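Local coordinates for RNA-dependent RNA Polymerase (Bombyx mori cytoplasmic polyhedrosis virus, PDB 6TZ0), which catalyses template-directed RNA synthesis from ribonucleoside triphosphates, transcribing the double-stranded viral genome conservatively into plus strands and copying plus strands into complementary minus strands, at residues A[393-397]-A[562-566]; A[379-383]-A[568-572]; A[408-414]-A[574-579]; A[367-372]-A[382-386]. Numbering follows the deposited sequence.

Contact 1 of 4, residues A[393-397]-A[562-566]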
loop_
_atom_site.group_PDB
_atom_site.type_symbol
_atom_site.label_atom_id
_atom_site.label_comp_id
_atom_site.label_asym_id
_atom_site.label_seq_id
_atom_site.Cartn_x
_atom_site.Cartn_y
_atom_site.Cartn_z
ATOM N N ALA A 393 19.322 -13.830 12.447
ATOM C CA ALA A 393 18.870 -13.363 11.138
ATOM C C ALA A 393 20.041 -12.952 10.253
ATOM O O ALA A 393 20.047 -13.232 9.045
ATOM C CB ALA A 393 17.894 -12.205 11.300
ATOM N N GLN A 394 21.054 -12.304 10.833
ATOM C CA GLN A 394 22.181 -11.869 10.026
ATOM C C GLN A 394 23.086 -13.011 9.600
ATOM O O GLN A 394 23.762 -12.866 8.583
ATOM C CB GLN A 394 22.997 -10.809 10.755
ATOM C CG GLN A 394 22.291 -9.484 10.846
ATOM C CD GLN A 394 21.883 -8.963 9.492
ATOM O OE1 GLN A 394 20.698 -8.849 9.196
ATOM N NE2 GLN A 394 22.860 -8.683 8.646
ATOM N N SER A 395 23.083 -14.142 10.313
ATOM C CA SER A 395 23.887 -15.285 9.889
ATOM C C SER A 395 23.422 -15.845 8.552
ATOM O O SER A 395 24.232 -16.378 7.788
ATOM C CB SER A 395 23.854 -16.375 10.954
ATOM O OG SER A 395 22.567 -16.945 11.055
ATOM N N TYR A 396 22.141 -15.707 8.238
ATOM C CA TYR A 396 21.647 -16.076 6.923
ATOM C C TYR A 396 21.687 -14.914 5.944
ATOM O O TYR A 396 22.019 -15.113 4.772
ATOM C CB TYR A 396 20.224 -16.617 7.032
ATOM C CG TYR A 396 19.640 -17.044 5.715
ATOM C CD1 TYR A 396 20.083 -18.193 5.074
ATOM C CD2 TYR A 396 18.636 -16.304 5.117
ATOM C CE1 TYR A 396 19.543 -18.583 3.869
ATOM C CE2 TYR A 396 18.093 -16.685 3.921
ATOM C CZ TYR A 396 18.545 -17.825 3.298
ATOM O OH TYR A 396 17.997 -18.201 2.098
ATOM N N LEU A 397 21.362 -13.698 6.388
ATOM C CA LEU A 397 21.269 -12.584 5.453
ATOM C C LEU A 397 22.619 -12.031 5.014
ATOM O O LEU A 397 22.702 -11.464 3.922
ATOM C CB LEU A 397 20.434 -11.459 6.059
ATOM C CG LEU A 397 18.939 -11.709 6.223
ATOM C CD1 LEU A 397 18.307 -10.563 6.979
ATOM C CD2 LEU A 397 18.285 -11.888 4.869
ATOM N N ILE A 562 16.959 -4.529 12.751
ATOM C CA ILE A 562 17.460 -5.803 12.221
ATOM C C ILE A 562 17.584 -5.742 10.701
ATOM O O ILE A 562 18.604 -6.133 10.124
ATOM C CB ILE A 562 16.552 -6.970 12.655
ATOM C CG1 ILE A 562 16.550 -7.136 14.171
ATOM C CG2 ILE A 562 16.987 -8.277 12.012
ATOM C CD1 ILE A 562 15.561 -8.144 14.672
ATOM N N TYR A 563 16.544 -5.244 10.033
ATOM C CA TYR A 563 16.600 -5.009 8.596
ATOM C C TYR A 563 17.554 -3.872 8.257
ATOM O O TYR A 563 18.170 -3.882 7.183
ATOM C CB TYR A 563 15.188 -4.713 8.094
ATOM C CG TYR A 563 15.001 -4.539 6.604
ATOM C CD1 TYR A 563 14.965 -5.637 5.758
ATOM C CD2 TYR A 563 14.814 -3.281 6.050
ATOM C CE1 TYR A 563 14.775 -5.484 4.402
ATOM C CE2 TYR A 563 14.625 -3.124 4.693
ATOM C CZ TYR A 563 14.610 -4.228 3.877
ATOM O OH TYR A 563 14.422 -4.075 2.529
ATOM N N ASN A 564 17.690 -2.891 9.161
ATOM C CA ASN A 564 18.615 -1.788 8.916
ATOM C C ASN A 564 20.067 -2.245 8.870
ATOM O O ASN A 564 20.858 -1.669 8.124
ATOM C CB ASN A 564 18.464 -0.698 9.973
ATOM C CG ASN A 564 17.195 0.091 9.820
ATOM O OD1 ASN A 564 16.737 0.335 8.709
ATOM N ND2 ASN A 564 16.638 0.532 10.933
ATOM N N THR A 565 20.433 -3.265 9.653
ATOM C CA THR A 565 21.794 -3.807 9.581
ATOM C C THR A 565 22.087 -4.416 8.216
ATOM O O THR A 565 23.177 -4.223 7.665
ATOM C CB THR A 565 22.022 -4.866 10.654
ATOM O OG1 THR A 565 21.077 -5.924 10.484
ATOM C CG2 THR A 565 21.874 -4.289 12.017
ATOM N N PHE A 566 21.129 -5.164 7.670
ATOM C CA PHE A 566 21.267 -5.751 6.340
ATOM C C PHE A 566 21.370 -4.676 5.264
ATOM O O PHE A 566 22.218 -4.764 4.357
ATOM C CB PHE A 566 20.077 -6.683 6.105
ATOM C CG PHE A 566 19.975 -7.231 4.722
ATOM C CD1 PHE A 566 20.866 -8.179 4.263
ATOM C CD2 PHE A 566 18.940 -6.831 3.891
ATOM C CE1 PHE A 566 20.749 -8.686 2.981
ATOM C CE2 PHE A 566 18.819 -7.331 2.617
ATOM C CZ PHE A 566 19.721 -8.260 2.161
#
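Two helices of the polymerase domain, 389-397 and 557-573, pack side by side in near-parallel fashion: their axes, taken over 393-397 and 562-566, come within 10.5 Å and cross at -29°. Phe566 is the main wedge. Its CA-to-CB bond points at the other helix, and with chi1 in the t well the ring lies against the last turn of 389-397, where CD1 is 3.8 Å from Leu397 CB and CE1 3.5 Å from Leu397 O. Leu397 CD2 sits over one face of that ring, so leucine and phenylalanine bury each other; Thr401 and Ile404 of helix 401-409 also touch Phe566, and Val650 of helix 644-665 meets Leu397. Gln394 starts out sideways, but its chain bends back (chi1 and chi2 both m) and brings the amide over the other helix, with OE1 3.8 Å from Phe566 CB. One turn earlier the gap is filled by small apolar groups, Ala393 CB lying 4.1 Å from Ile562 CG2. Thr565 turns its hydroxyl inward along its own helix, where OG1 donates to Ile562 O at 2.5 Å; the same OG1 is 3.2 Å from Gln394 OE1.

Contact 2 of 4, residues A[379-383]-A[568-572]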
loop_
_atom_site.group_PDB
_atom_site.type_symbol
_atom_site.label_atom_id
_atom_site.label_comp_id
_atom_site.label_asym_id
_atom_site.label_seq_id
_atom_site.Cartn_x
_atom_site.Cartn_y
_atom_site.Cartn_z
ATOM N N GLU A 379 25.529 8.917 14.498
ATOM C CA GLU A 379 24.552 8.080 13.826
ATOM C C GLU A 379 25.254 6.910 13.145
ATOM O O GLU A 379 26.374 7.039 12.651
ATOM C CB GLU A 379 23.781 8.912 12.807
ATOM C CG GLU A 379 23.004 10.046 13.443
ATOM C CD GLU A 379 22.415 10.995 12.426
ATOM O OE1 GLU A 379 22.713 10.852 11.224
ATOM O OE2 GLU A 379 21.654 11.897 12.830
ATOM N N SER A 380 24.585 5.763 13.120
ATOM C CA SER A 380 25.236 4.516 12.745
ATOM C C SER A 380 25.401 4.393 11.238
ATOM O O SER A 380 24.464 4.638 10.474
ATOM C CB SER A 380 24.439 3.330 13.277
ATOM O OG SER A 380 25.028 2.106 12.890
ATOM N N LEU A 381 26.601 3.999 10.821
ATOM C CA LEU A 381 26.915 3.648 9.446
ATOM C C LEU A 381 27.219 2.171 9.258
ATOM O O LEU A 381 27.074 1.663 8.148
ATOM C CB LEU A 381 28.110 4.470 8.954
ATOM C CG LEU A 381 27.884 5.942 8.639
ATOM C CD1 LEU A 381 29.174 6.646 8.470
ATOM C CD2 LEU A 381 27.139 6.047 7.352
ATOM N N LYS A 382 27.609 1.472 10.318
ATOM C CA LYS A 382 27.968 0.068 10.249
ATOM C C LYS A 382 27.752 -0.544 11.621
ATOM O O LYS A 382 28.144 0.040 12.630
ATOM C CB LYS A 382 29.418 -0.103 9.811
ATOM C CG LYS A 382 29.828 -1.509 9.501
ATOM C CD LYS A 382 31.283 -1.533 9.116
ATOM C CE LYS A 382 31.502 -0.830 7.793
ATOM N NZ LYS A 382 30.878 -1.574 6.668
ATOM N N GLN A 383 27.149 -1.727 11.654
ATOM C CA GLN A 383 26.746 -2.313 12.921
ATOM C C GLN A 383 26.616 -3.822 12.781
ATOM O O GLN A 383 26.475 -4.353 11.679
ATOM C CB GLN A 383 25.451 -1.669 13.412
ATOM C CG GLN A 383 24.371 -1.677 12.375
ATOM C CD GLN A 383 23.165 -0.898 12.803
ATOM O OE1 GLN A 383 23.129 -0.352 13.898
ATOM N NE2 GLN A 383 22.162 -0.838 11.942
ATOM N N LEU A 568 22.422 -1.578 5.717
ATOM C CA LEU A 568 23.688 -0.867 5.855
ATOM C C LEU A 568 24.876 -1.709 5.408
ATOM O O LEU A 568 25.854 -1.152 4.905
ATOM C CB LEU A 568 23.879 -0.387 7.290
ATOM C CG LEU A 568 23.001 0.791 7.698
ATOM C CD1 LEU A 568 23.175 1.102 9.166
ATOM C CD2 LEU A 568 23.339 1.994 6.861
ATOM N N ASP A 569 24.795 -3.038 5.536
ATOM C CA ASP A 569 25.839 -3.906 4.991
ATOM C C ASP A 569 25.905 -3.806 3.473
ATOM O O ASP A 569 26.989 -3.612 2.896
ATOM C CB ASP A 569 25.596 -5.358 5.396
ATOM C CG ASP A 569 25.889 -5.618 6.847
ATOM O OD1 ASP A 569 26.736 -4.906 7.420
ATOM O OD2 ASP A 569 25.287 -6.552 7.414
ATOM N N VAL A 570 24.749 -3.923 2.813
ATOM C CA VAL A 570 24.728 -3.837 1.355
ATOM C C VAL A 570 25.112 -2.434 0.895
ATOM O O VAL A 570 25.826 -2.266 -0.099
ATOM C CB VAL A 570 23.349 -4.251 0.816
ATOM C CG1 VAL A 570 23.322 -4.182 -0.692
ATOM C CG2 VAL A 570 23.006 -5.635 1.271
ATOM N N ALA A 571 24.693 -1.410 1.640
ATOM C CA ALA A 571 25.005 -0.037 1.269
ATOM C C ALA A 571 26.479 0.281 1.452
ATOM O O ALA A 571 27.034 1.076 0.690
ATOM C CB ALA A 571 24.152 0.927 2.087
ATOM N N SER A 572 27.130 -0.322 2.443
ATOM C CA SER A 572 28.559 -0.107 2.603
ATOM C C SER A 572 29.347 -0.838 1.528
ATOM O O SER A 572 30.370 -0.332 1.055
ATOM C CB SER A 572 29.009 -0.563 3.984
ATOM O OG SER A 572 28.945 -1.970 4.082
#
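A beta hairpin strand, 380-384, lies against the C-terminal part of helix 557-573, a sheet-on-helix contact within the polymerase domain. The strand carries a classic beta bulge: Leu381 and Lys382 both face Met373 of the partner strand, and the chain turns a corner at Leu381. Van der Waals contact centres on Leu568, whose CA-to-CB bond points to the strand. Its CB is 3.9 Å from Leu381 O, and its CD1 is 4.0 Å from Ser380 O and 3.5 Å from Gln383 NE2, so the leucine packs largely on backbone and polar atoms. The CA-to-CB bond of Leu381 points away from helix 557-573, and its side chain touches Ala610 of helix 604-614, while Trp606 of that helix touches Leu568 and donates a hydrogen bond from its indole NE1 to Leu381 O. Polar groups flank the leucine. Gln383 is held by weak hydrogen bonds from Ser380 OG to its OE1 (3.3 Å) and from its NE2 to Asp561. Lys382 leaves the strand sideways, and with chi3 and chi4 both m its end comes near the last turn of the helix. There Ser572 OG donates to Asp569 O at 2.8 Å and lies 3.3 Å from Lys382 NZ.

Contact 3 of 4, residues A[408-414]-A[574-579]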
loop_
_atom_site.group_PDB
_atom_site.type_symbol
_atom_site.label_atom_id
_atom_site.label_comp_id
_atom_site.label_asym_id
_atom_site.label_seq_id
_atom_site.Cartn_x
_atom_site.Cartn_y
_atom_site.Cartn_z
ATOM N N VAL A 408 22.910 -3.862 -7.280
ATOM C CA VAL A 408 22.503 -2.480 -7.039
ATOM C C VAL A 408 23.396 -1.506 -7.802
ATOM O O VAL A 408 22.928 -0.458 -8.266
ATOM C CB VAL A 408 22.479 -2.227 -5.512
ATOM C CG1 VAL A 408 22.429 -0.760 -5.148
ATOM C CG2 VAL A 408 21.258 -2.883 -4.909
ATOM N N ASN A 409 24.669 -1.863 -8.009
ATOM C CA ASN A 409 25.581 -0.987 -8.743
ATOM C C ASN A 409 25.187 -0.799 -10.206
ATOM O O ASN A 409 25.572 0.200 -10.820
ATOM C CB ASN A 409 27.003 -1.531 -8.671
ATOM C CG ASN A 409 27.602 -1.401 -7.300
ATOM O OD1 ASN A 409 27.396 -0.405 -6.614
ATOM N ND2 ASN A 409 28.368 -2.401 -6.894
ATOM N N GLY A 410 24.423 -1.722 -10.779
ATOM C CA GLY A 410 24.072 -1.627 -12.180
ATOM C C GLY A 410 22.692 -1.071 -12.459
ATOM O O GLY A 410 22.101 -1.365 -13.500
ATOM N N ILE A 411 22.170 -0.260 -11.546
ATOM C CA ILE A 411 20.845 0.331 -11.675
ATOM C C ILE A 411 20.987 1.846 -11.655
ATOM O O ILE A 411 21.682 2.396 -10.796
ATOM C CB ILE A 411 19.906 -0.146 -10.546
ATOM C CG1 ILE A 411 19.687 -1.653 -10.632
ATOM C CG2 ILE A 411 18.576 0.574 -10.584
ATOM C CD1 ILE A 411 18.994 -2.221 -9.427
ATOM N N HIS A 412 20.349 2.518 -12.611
ATOM C CA HIS A 412 20.207 3.968 -12.580
ATOM C C HIS A 412 18.994 4.280 -11.712
ATOM O O HIS A 412 17.866 3.928 -12.065
ATOM C CB HIS A 412 20.052 4.541 -13.985
ATOM C CG HIS A 412 20.064 6.036 -14.029
ATOM N ND1 HIS A 412 21.212 6.774 -13.846
ATOM C CD2 HIS A 412 19.072 6.930 -14.237
ATOM C CE1 HIS A 412 20.925 8.059 -13.938
ATOM N NE2 HIS A 412 19.633 8.182 -14.175
ATOM N N HIS A 413 19.225 4.933 -10.578
ATOM C CA HIS A 413 18.206 5.027 -9.546
ATOM C C HIS A 413 17.273 6.213 -9.723
ATOM O O HIS A 413 16.162 6.197 -9.181
ATOM C CB HIS A 413 18.880 5.073 -8.178
ATOM C CG HIS A 413 19.655 3.834 -7.861
ATOM N ND1 HIS A 413 19.053 2.661 -7.461
ATOM C CD2 HIS A 413 20.980 3.573 -7.919
ATOM C CE1 HIS A 413 19.977 1.738 -7.266
ATOM N NE2 HIS A 413 21.154 2.264 -7.542
ATOM N N ASP A 414 17.677 7.218 -10.496
ATOM C CA ASP A 414 16.798 8.344 -10.779
ATOM C C ASP A 414 15.679 7.941 -11.727
ATOM O O ASP A 414 14.506 8.273 -11.502
ATOM C CB ASP A 414 17.619 9.481 -11.363
ATOM C CG ASP A 414 18.597 10.027 -10.374
ATOM O OD1 ASP A 414 18.299 9.917 -9.180
ATOM O OD2 ASP A 414 19.652 10.557 -10.773
ATOM N N CYS A 574 28.519 -1.417 -1.608
ATOM C CA CYS A 574 28.287 -1.039 -2.994
ATOM C C CYS A 574 29.096 0.201 -3.370
ATOM O O CYS A 574 29.867 0.742 -2.576
ATOM C CB CYS A 574 26.797 -0.821 -3.251
ATOM S SG CYS A 574 26.048 0.549 -2.369
ATOM N N THR A 575 28.934 0.645 -4.617
ATOM C CA THR A 575 29.609 1.837 -5.138
ATOM C C THR A 575 28.593 2.577 -6.006
ATOM O O THR A 575 28.504 2.342 -7.214
ATOM C CB THR A 575 30.858 1.460 -5.924
ATOM O OG1 THR A 575 31.715 0.660 -5.104
ATOM C CG2 THR A 575 31.627 2.703 -6.347
ATOM N N VAL A 576 27.815 3.457 -5.383
ATOM C CA VAL A 576 26.748 4.187 -6.067
ATOM C C VAL A 576 26.925 5.675 -5.806
ATOM O O VAL A 576 26.687 6.133 -4.682
ATOM C CB VAL A 576 25.352 3.730 -5.606
ATOM C CG1 VAL A 576 24.267 4.578 -6.251
ATOM C CG2 VAL A 576 25.117 2.271 -5.927
ATOM N N PRO A 577 27.350 6.466 -6.781
ATOM C CA PRO A 577 27.275 7.917 -6.634
ATOM C C PRO A 577 25.961 8.440 -7.190
ATOM O O PRO A 577 25.305 7.793 -8.009
ATOM C CB PRO A 577 28.457 8.409 -7.473
ATOM C CG PRO A 577 28.539 7.407 -8.559
ATOM C CD PRO A 577 28.144 6.083 -7.960
ATOM N N ARG A 578 25.587 9.628 -6.708
ATOM C CA ARG A 578 24.492 10.437 -7.249
ATOM C C ARG A 578 23.148 9.705 -7.161
ATOM O O ARG A 578 22.576 9.281 -8.163
ATOM C CB ARG A 578 24.774 10.869 -8.697
ATOM C CG ARG A 578 25.574 12.141 -8.865
ATOM C CD ARG A 578 27.015 11.934 -8.521
ATOM N NE ARG A 578 27.856 13.050 -8.897
ATOM C CZ ARG A 578 29.136 13.131 -8.572
ATOM N NH1 ARG A 578 29.848 14.167 -8.957
ATOM N NH2 ARG A 578 29.699 12.172 -7.856
ATOM N N PHE A 579 22.673 9.525 -5.931
ATOM C CA PHE A 579 21.323 8.990 -5.786
ATOM C C PHE A 579 20.264 10.086 -5.763
ATOM O O PHE A 579 19.425 10.155 -6.660
ATOM C CB PHE A 579 21.214 8.100 -4.546
ATOM C CG PHE A 579 19.802 7.736 -4.190
ATOM C CD1 PHE A 579 19.006 7.024 -5.069
ATOM C CD2 PHE A 579 19.288 8.068 -2.952
ATOM C CE1 PHE A 579 17.708 6.694 -4.733
ATOM C CE2 PHE A 579 17.998 7.732 -2.612
ATOM C CZ PHE A 579 17.210 7.042 -3.500
#
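This is a buried contact in the polymerase domain: the end of helix 401-409 and the start of helix 413-422 meet the irregular chain that leaves helix 557-573. One hydrogen bond links the two, from Thr575 N to Asn409 OD1 (2.7 Å, 164°), a side-chain carbonyl taking up a backbone NH. Beside it Val576 points at the helix ends, its CG2 4.1 Å from Val408 CG1 and its CG1 3.8 Å from His413 CD2. His413 NE2 bonds weakly back to Val408 O (3.3 Å), spanning the turn, while His413 CB meets the edge of the Phe579 ring, 3.7 Å from CD1. The Asp414 carboxylate is satisfied by Tyr460 and a salt bridge to Arg461. Arg578 leads away and bonds weakly to backbone carbonyls of Thr179 and Ile176 in the Viral structural protein 4 chain. The Phe579 ring stacks on Phe498 and touches helices 501-508 and 604-614, and Val576 pairs through its backbone with Ala604, so the loop lies among these helices ahead of strand 585-591.

Contact 4 of 4, residues A[367-372]-A[382-386]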
loop_
_atom_site.group_PDB
_atom_site.type_symbol
_atom_site.label_atom_id
_atom_site.label_comp_id
_atom_site.label_asym_id
_atom_site.label_seq_id
_atom_site.Cartn_x
_atom_site.Cartn_y
_atom_site.Cartn_z
ATOM N N THR A 367 16.919 -5.985 21.562
ATOM C CA THR A 367 18.036 -5.098 21.847
ATOM C C THR A 367 18.702 -4.641 20.550
ATOM O O THR A 367 18.184 -4.850 19.452
ATOM C CB THR A 367 19.018 -5.779 22.788
ATOM O OG1 THR A 367 19.434 -7.024 22.219
ATOM C CG2 THR A 367 18.365 -6.022 24.126
ATOM N N ARG A 368 19.865 -4.016 20.666
ATOM C CA ARG A 368 20.502 -3.303 19.575
ATOM C C ARG A 368 21.753 -4.011 19.077
ATOM O O ARG A 368 22.366 -4.796 19.806
ATOM C CB ARG A 368 20.842 -1.876 20.028
ATOM C CG ARG A 368 21.690 -1.730 21.270
ATOM C CD ARG A 368 23.126 -1.407 20.996
ATOM N NE ARG A 368 23.285 -0.208 20.177
ATOM C CZ ARG A 368 23.213 1.041 20.628
ATOM N NH1 ARG A 368 22.970 1.284 21.904
ATOM N NH2 ARG A 368 23.382 2.051 19.792
ATOM N N PRO A 369 22.144 -3.784 17.826
ATOM C CA PRO A 369 23.463 -4.224 17.379
ATOM C C PRO A 369 24.549 -3.275 17.853
ATOM O O PRO A 369 24.323 -2.082 18.050
ATOM C CB PRO A 369 23.340 -4.187 15.853
ATOM C CG PRO A 369 22.351 -3.147 15.600
ATOM C CD PRO A 369 21.359 -3.229 16.712
ATOM N N ALA A 370 25.740 -3.824 18.048
ATOM C CA ALA A 370 26.880 -2.993 18.397
ATOM C C ALA A 370 27.289 -2.142 17.204
ATOM O O ALA A 370 27.511 -2.651 16.107
ATOM C CB ALA A 370 28.044 -3.860 18.856
ATOM N N VAL A 371 27.369 -0.837 17.421
ATOM C CA VAL A 371 27.682 0.117 16.364
ATOM C C VAL A 371 29.185 0.116 16.149
ATOM O O VAL A 371 29.942 0.427 17.066
ATOM C CB VAL A 371 27.177 1.521 16.722
ATOM C CG1 VAL A 371 27.674 2.542 15.731
ATOM C CG2 VAL A 371 25.680 1.528 16.747
ATOM N N LEU A 372 29.620 -0.225 14.937
ATOM C CA LEU A 372 31.042 -0.341 14.638
ATOM C C LEU A 372 31.617 0.921 14.014
ATOM O O LEU A 372 32.741 1.310 14.338
ATOM C CB LEU A 372 31.283 -1.521 13.699
ATOM C CG LEU A 372 30.961 -2.914 14.229
ATOM C CD1 LEU A 372 31.113 -3.924 13.121
ATOM C CD2 LEU A 372 31.849 -3.266 15.394
ATOM N N LYS A 382 27.609 1.472 10.318
ATOM C CA LYS A 382 27.968 0.068 10.249
ATOM C C LYS A 382 27.752 -0.544 11.621
ATOM O O LYS A 382 28.144 0.040 12.630
ATOM C CB LYS A 382 29.418 -0.103 9.811
ATOM C CG LYS A 382 29.828 -1.509 9.501
ATOM C CD LYS A 382 31.283 -1.533 9.116
ATOM C CE LYS A 382 31.502 -0.830 7.793
ATOM N NZ LYS A 382 30.878 -1.574 6.668
ATOM N N GLN A 383 27.149 -1.727 11.654
ATOM C CA GLN A 383 26.746 -2.313 12.921
ATOM C C GLN A 383 26.616 -3.822 12.781
ATOM O O GLN A 383 26.475 -4.353 11.679
ATOM C CB GLN A 383 25.451 -1.669 13.412
ATOM C CG GLN A 383 24.371 -1.677 12.375
ATOM C CD GLN A 383 23.165 -0.898 12.803
ATOM O OE1 GLN A 383 23.129 -0.352 13.898
ATOM N NE2 GLN A 383 22.162 -0.838 11.942
ATOM N N LYS A 384 26.675 -4.504 13.921
ATOM C CA LYS A 384 26.776 -5.954 13.951
ATOM C C LYS A 384 26.228 -6.438 15.282
ATOM O O LYS A 384 26.367 -5.758 16.299
ATOM C CB LYS A 384 28.235 -6.388 13.762
ATOM C CG LYS A 384 28.459 -7.863 13.524
ATOM C CD LYS A 384 29.922 -8.136 13.276
ATOM C CE LYS A 384 30.149 -9.557 12.809
ATOM N NZ LYS A 384 29.830 -10.554 13.855
ATOM N N TYR A 385 25.594 -7.606 15.273
ATOM C CA TYR A 385 24.982 -8.148 16.479
ATOM C C TYR A 385 25.955 -9.005 17.270
ATOM O O TYR A 385 26.740 -9.766 16.702
ATOM C CB TYR A 385 23.736 -8.963 16.137
ATOM C CG TYR A 385 22.539 -8.100 15.852
ATOM C CD1 TYR A 385 21.750 -7.626 16.887
ATOM C CD2 TYR A 385 22.221 -7.728 14.560
ATOM C CE1 TYR A 385 20.671 -6.827 16.645
ATOM C CE2 TYR A 385 21.132 -6.934 14.306
ATOM C CZ TYR A 385 20.369 -6.482 15.353
ATOM O OH TYR A 385 19.292 -5.679 15.102
ATOM N N ALA A 386 25.894 -8.870 18.593
ATOM C CA ALA A 386 26.713 -9.702 19.464
ATOM C C ALA A 386 26.156 -11.118 19.530
ATOM O O ALA A 386 26.827 -12.079 19.141
ATOM C CB ALA A 386 26.797 -9.082 20.860
#
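Antiparallel strands 370-375 and 380-384 form a beta hairpin, and three backbone hydrogen bonds cross between 370-372 and 382-384. Ala370 and Lys384 make the hydrogen-bonded pair: Lys384 N donates to Ala370 O at 3.0 Å, and Ala370 N to Lys384 O at 2.7 Å, a weak bond (125°). Next comes Leu372 N to Lys382 O at 2.8 Å. Between them Val371 and Gln383 form the non-hydrogen-bonded pair, where Gln383 CA approaches Ala370 O at 3.3 Å as a CA-H...O contact. Pro369 has no NH; its ring lies instead on Tyr385, with CB 3.6 Å from the ring centroid in a CH-pi contact. Its carbonyl O accepts a weak bond from Arg368 NE (3.0 Å), while the Arg368 guanidinium makes a cation-pi contact with Tyr535 of the Viral structural protein 4 chain. Gln383 OE1 and NE2 are weakly bonded to Ser380 and Asp561. Helix 557-573 lies against Pro369, Gln383 and Tyr385, helix 389-397 also touches Tyr385, and strand 585-591 borders 370-375 on its other edge.

Helix 557-573 meets helix 389-397 in contact 1 and strand 380-384 in contact 2; the chain leaving it makes contact 3. Contacts 1 and 3 are buried, contacts 2 and 4 only partly. Contacts 2 and 4 share Lys382 and Gln383, the strand meeting the helix in contact 2 and pairing with its hairpin partner in contact 4. Chemistry follows place: backbone bonding in the hairpin, one bond from a loop NH to a helix-end side chain in contact 3, mainly van der Waals contact in 1 and 2. Contacts 1, 2 and 4 touch one another, Thr565 CG2 lying 3.5 Å from Gln383 NE2; contact 3 stands about 9 Å from 1 and 4 between nearest atoms.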